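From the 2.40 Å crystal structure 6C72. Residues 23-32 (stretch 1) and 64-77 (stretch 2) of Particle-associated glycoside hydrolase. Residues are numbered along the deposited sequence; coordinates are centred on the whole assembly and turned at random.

Stretch 1 23-32: SVNALRKVKG
Stretch 2, residues 64-77: TDDGLSVIRVTGAA

Stretch 1 begins with a short helix that includes residues 24-27, with phi/psi near -65/-38; a type I turn runs from Leu 27 to Val 30, after which the chain extends through Lys 31 and Gly 32. Ser 23 (chi1 p) caps the helix, its OG accepting from Ala 26 N at 3.3 Å, while Leu 27 N and Arg 28 N donate to Ser 23 O (3.1 Å) and Val 24 O (3.0 Å). Stretch 2 forms a loop through Gly 67, whose phi/psi of 63/18 favours glycine, then a strand at 70-72 and a type I turn from Val 73 to Ala 76. The CA atoms closest across the two segments are those of Arg 28 and Val 73, 4.2 Å apart, and together the segments bury 504 Å².

The principal polar link is the salt bridge between Arg 28 and Asp 65. The arginine (m, t, t, chi4 100°) has its CA-to-CB bond sideways, but its extended chain carries the guanidinium to the carboxylate, whose OD1 lies at the edge of the guanidinium, near its plane. Arg 28 NE donates to Asp 65 OD2 at 3.1 Å and Arg 28 NH2 to Asp 65 OD1 at 2.9 Å, a bidentate pairing; a weak third bond joins Arg 28 NH2 to Asp 65 OD2 at 3.3 Å. The same carboxylate (chi1 t, chi2 -59°) is held by its own stretch: Asp 65 OD1 accepts from Gly 67 N at 2.9 Å and Asp 65 OD2 from Arg 72 N at 2.7 Å, so loop and strand backbone fix the acceptor that meets the arginine.

Backbone bonding centres on the carbonyl of Arg 28. Thr 74 N donates to Arg 28 O at 3.0 Å with an angle of 144°, and Val 73 CA makes a CA-H...O contact with the same Arg 28 O at 3.3 Å. The carbonyl thus meets the start of the second turn, where Val 73 and Thr 74 have phi/psi of -76/121 and -72/-30.

Apolar packing centres on Ile 71 (m, m), which points toward stretch 1. Its CG2 lies 4.1 Å from Val 24 CG1 and 4.1 Å from Leu 27 CD2, both side chains having chi1 t, and 3.8 Å from Arg 28 CG; it also covers one face of the guanidinium. Farther along, Val 73 (chi1 t) places CG1 3.9 Å from Lys 31 CG. The aliphatic part of Lys 31 (m, t, p, t) continues the packing, its CD reaching Ala 76 CB at 3.9 Å. Apart from this packing, Val 73 CG2 abuts the carbonyl oxygen Val 30 O at 3.3 Å, a plain van der Waals contact.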

# COMPACT_ATOMS: atom_id res chain seq x y z
N SER A 23 -47.99 -3.08 -26.86
CA SER A 23 -47.97 -3.13 -25.41
C SER A 23 -48.12 -4.57 -24.96
O SER A 23 -48.42 -5.46 -25.77
CB SER A 23 -49.07 -2.27 -24.79
OG SER A 23 -50.35 -2.81 -25.06
N VAL A 24 -47.93 -4.79 -23.66
CA VAL A 24 -48.15 -6.11 -23.08
C VAL A 24 -49.63 -6.49 -23.14
O VAL A 24 -49.97 -7.64 -23.43
CB VAL A 24 -47.61 -6.17 -21.64
CG1 VAL A 24 -48.27 -7.28 -20.85
CG2 VAL A 24 -46.10 -6.38 -21.63
N ASN A 25 -50.52 -5.52 -22.91
CA ASN A 25 -51.95 -5.82 -23.00
C ASN A 25 -52.31 -6.32 -24.39
O ASN A 25 -53.15 -7.21 -24.54
CB ASN A 25 -52.78 -4.59 -22.63
CG ASN A 25 -52.80 -4.33 -21.13
OD1 ASN A 25 -52.47 -5.22 -20.34
ND2 ASN A 25 -53.20 -3.13 -20.73
N ALA A 26 -51.69 -5.75 -25.43
CA ALA A 26 -51.95 -6.23 -26.78
C ALA A 26 -51.41 -7.65 -26.97
O ALA A 26 -52.05 -8.48 -27.63
CB ALA A 26 -51.35 -5.28 -27.82
N LEU A 27 -50.25 -7.94 -26.37
CA LEU A 27 -49.66 -9.27 -26.46
C LEU A 27 -50.57 -10.33 -25.83
O LEU A 27 -50.66 -11.46 -26.32
CB LEU A 27 -48.28 -9.27 -25.80
CG LEU A 27 -47.33 -10.45 -25.97
CD1 LEU A 27 -46.96 -10.68 -27.43
CD2 LEU A 27 -46.07 -10.23 -25.12
N ARG A 28 -51.27 -9.98 -24.74
CA ARG A 28 -52.16 -10.92 -24.09
C ARG A 28 -53.36 -11.31 -24.95
O ARG A 28 -54.07 -12.27 -24.61
CB ARG A 28 -52.67 -10.35 -22.76
CG ARG A 28 -51.61 -10.16 -21.71
CD ARG A 28 -52.22 -9.93 -20.33
NE ARG A 28 -51.20 -10.04 -19.29
CZ ARG A 28 -50.59 -9.01 -18.70
NH1 ARG A 28 -50.92 -7.77 -19.02
NH2 ARG A 28 -49.66 -9.23 -17.77
N LYS A 29 -53.59 -10.61 -26.06
CA LYS A 29 -54.71 -10.89 -26.95
C LYS A 29 -54.26 -11.56 -28.24
O LYS A 29 -55.08 -11.76 -29.14
CB LYS A 29 -55.47 -9.60 -27.25
CG LYS A 29 -56.04 -8.89 -26.02
CD LYS A 29 -56.50 -7.47 -26.37
CE LYS A 29 -57.25 -6.78 -25.23
NZ LYS A 29 -58.74 -6.84 -25.40
N VAL A 30 -52.99 -11.93 -28.34
CA VAL A 30 -52.43 -12.51 -29.56
C VAL A 30 -51.81 -13.84 -29.18
O VAL A 30 -51.01 -13.92 -28.24
CB VAL A 30 -51.38 -11.58 -30.20
CG1 VAL A 30 -50.96 -12.11 -31.56
CG2 VAL A 30 -51.91 -10.17 -30.31
N LYS A 31 -52.18 -14.89 -29.91
CA LYS A 31 -51.67 -16.23 -29.70
C LYS A 31 -50.55 -16.56 -30.68
O LYS A 31 -50.60 -16.17 -31.85
CB LYS A 31 -52.80 -17.24 -29.86
CG LYS A 31 -53.84 -17.17 -28.77
CD LYS A 31 -54.90 -18.25 -28.98
CE LYS A 31 -54.28 -19.63 -28.88
NZ LYS A 31 -55.28 -20.73 -28.96
N GLY A 32 -49.56 -17.31 -30.21
CA GLY A 32 -48.47 -17.72 -31.06
C GLY A 32 -48.88 -18.82 -32.02
O GLY A 32 -49.64 -19.72 -31.67
N THR A 64 -48.27 -18.85 -13.65
CA THR A 64 -49.00 -17.64 -13.33
C THR A 64 -48.38 -16.45 -14.04
O THR A 64 -47.15 -16.32 -14.11
CB THR A 64 -49.01 -17.41 -11.82
OG1 THR A 64 -49.57 -18.57 -11.18
CG2 THR A 64 -49.83 -16.18 -11.46
N ASP A 65 -49.24 -15.61 -14.62
CA ASP A 65 -48.79 -14.37 -15.24
C ASP A 65 -48.16 -13.49 -14.16
O ASP A 65 -48.78 -13.21 -13.13
CB ASP A 65 -49.97 -13.68 -15.92
CG ASP A 65 -49.55 -12.50 -16.80
OD1 ASP A 65 -48.93 -11.55 -16.28
OD2 ASP A 65 -49.86 -12.53 -18.02
N ASP A 66 -46.92 -13.08 -14.39
CA ASP A 66 -46.17 -12.27 -13.45
C ASP A 66 -45.88 -10.87 -13.99
O ASP A 66 -45.19 -10.09 -13.33
CB ASP A 66 -44.86 -12.97 -13.08
CG ASP A 66 -43.88 -12.98 -14.24
OD1 ASP A 66 -44.30 -12.81 -15.40
OD2 ASP A 66 -42.67 -13.14 -13.98
N GLY A 67 -46.41 -10.54 -15.17
CA GLY A 67 -46.17 -9.25 -15.78
C GLY A 67 -44.71 -9.00 -16.13
O GLY A 67 -44.34 -7.85 -16.35
N LEU A 68 -43.90 -10.05 -16.20
CA LEU A 68 -42.47 -9.94 -16.45
C LEU A 68 -41.97 -11.10 -17.30
O LEU A 68 -41.75 -10.95 -18.51
CB LEU A 68 -41.71 -9.87 -15.12
CG LEU A 68 -40.19 -9.98 -15.07
CD1 LEU A 68 -39.53 -8.96 -15.96
CD2 LEU A 68 -39.73 -9.83 -13.64
N SER A 69 -41.80 -12.28 -16.69
CA SER A 69 -41.26 -13.42 -17.41
C SER A 69 -42.33 -14.24 -18.12
O SER A 69 -42.04 -14.87 -19.15
CB SER A 69 -40.49 -14.33 -16.45
OG SER A 69 -41.36 -14.94 -15.52
N VAL A 70 -43.56 -14.25 -17.60
CA VAL A 70 -44.65 -15.04 -18.15
C VAL A 70 -45.80 -14.09 -18.47
O VAL A 70 -46.39 -13.50 -17.56
CB VAL A 70 -45.11 -16.14 -17.18
CG1 VAL A 70 -46.32 -16.87 -17.73
CG2 VAL A 70 -43.98 -17.12 -16.93
N ILE A 71 -46.13 -13.96 -19.76
CA ILE A 71 -47.25 -13.15 -20.21
C ILE A 71 -48.32 -14.12 -20.72
O ILE A 71 -48.22 -14.65 -21.84
CB ILE A 71 -46.83 -12.13 -21.29
CG1 ILE A 71 -45.68 -11.25 -20.78
CG2 ILE A 71 -48.01 -11.27 -21.71
CD1 ILE A 71 -45.99 -10.53 -19.46
N ARG A 72 -49.33 -14.37 -19.91
CA ARG A 72 -50.36 -15.34 -20.27
C ARG A 72 -51.39 -14.70 -21.19
O ARG A 72 -51.83 -13.57 -20.96
CB ARG A 72 -51.03 -15.89 -19.01
CG ARG A 72 -50.12 -16.77 -18.14
CD ARG A 72 -49.91 -18.14 -18.77
NE ARG A 72 -51.19 -18.77 -19.10
CZ ARG A 72 -51.95 -19.41 -18.22
NH1 ARG A 72 -51.58 -19.52 -16.95
NH2 ARG A 72 -53.09 -19.96 -18.60
N VAL A 73 -51.79 -15.44 -22.22
CA VAL A 73 -52.82 -14.99 -23.15
C VAL A 73 -54.18 -15.13 -22.47
O VAL A 73 -54.56 -16.21 -22.03
CB VAL A 73 -52.76 -15.77 -24.47
CG1 VAL A 73 -53.99 -15.52 -25.29
CG2 VAL A 73 -51.54 -15.33 -25.25
N THR A 74 -54.90 -14.00 -22.36
CA THR A 74 -56.17 -13.96 -21.65
C THR A 74 -57.30 -14.66 -22.40
O THR A 74 -58.24 -15.14 -21.77
CB THR A 74 -56.55 -12.51 -21.38
OG1 THR A 74 -56.60 -11.80 -22.62
CG2 THR A 74 -55.52 -11.84 -20.48
N GLY A 75 -57.25 -14.66 -23.73
CA GLY A 75 -58.27 -15.28 -24.57
C GLY A 75 -58.08 -16.74 -24.89
O GLY A 75 -58.70 -17.24 -25.84
N ALA A 76 -57.18 -17.43 -24.18
CA ALA A 76 -56.91 -18.85 -24.37
C ALA A 76 -56.73 -19.50 -23.00
O ALA A 76 -56.35 -18.84 -22.03
CB ALA A 76 -55.66 -19.08 -25.24
N ALA A 77 -57.04 -20.79 -22.91
CA ALA A 77 -56.92 -21.46 -21.62
C ALA A 77 -55.46 -21.68 -21.23
O ALA A 77 -55.13 -21.64 -20.04
CB ALA A 77 -57.67 -22.79 -21.65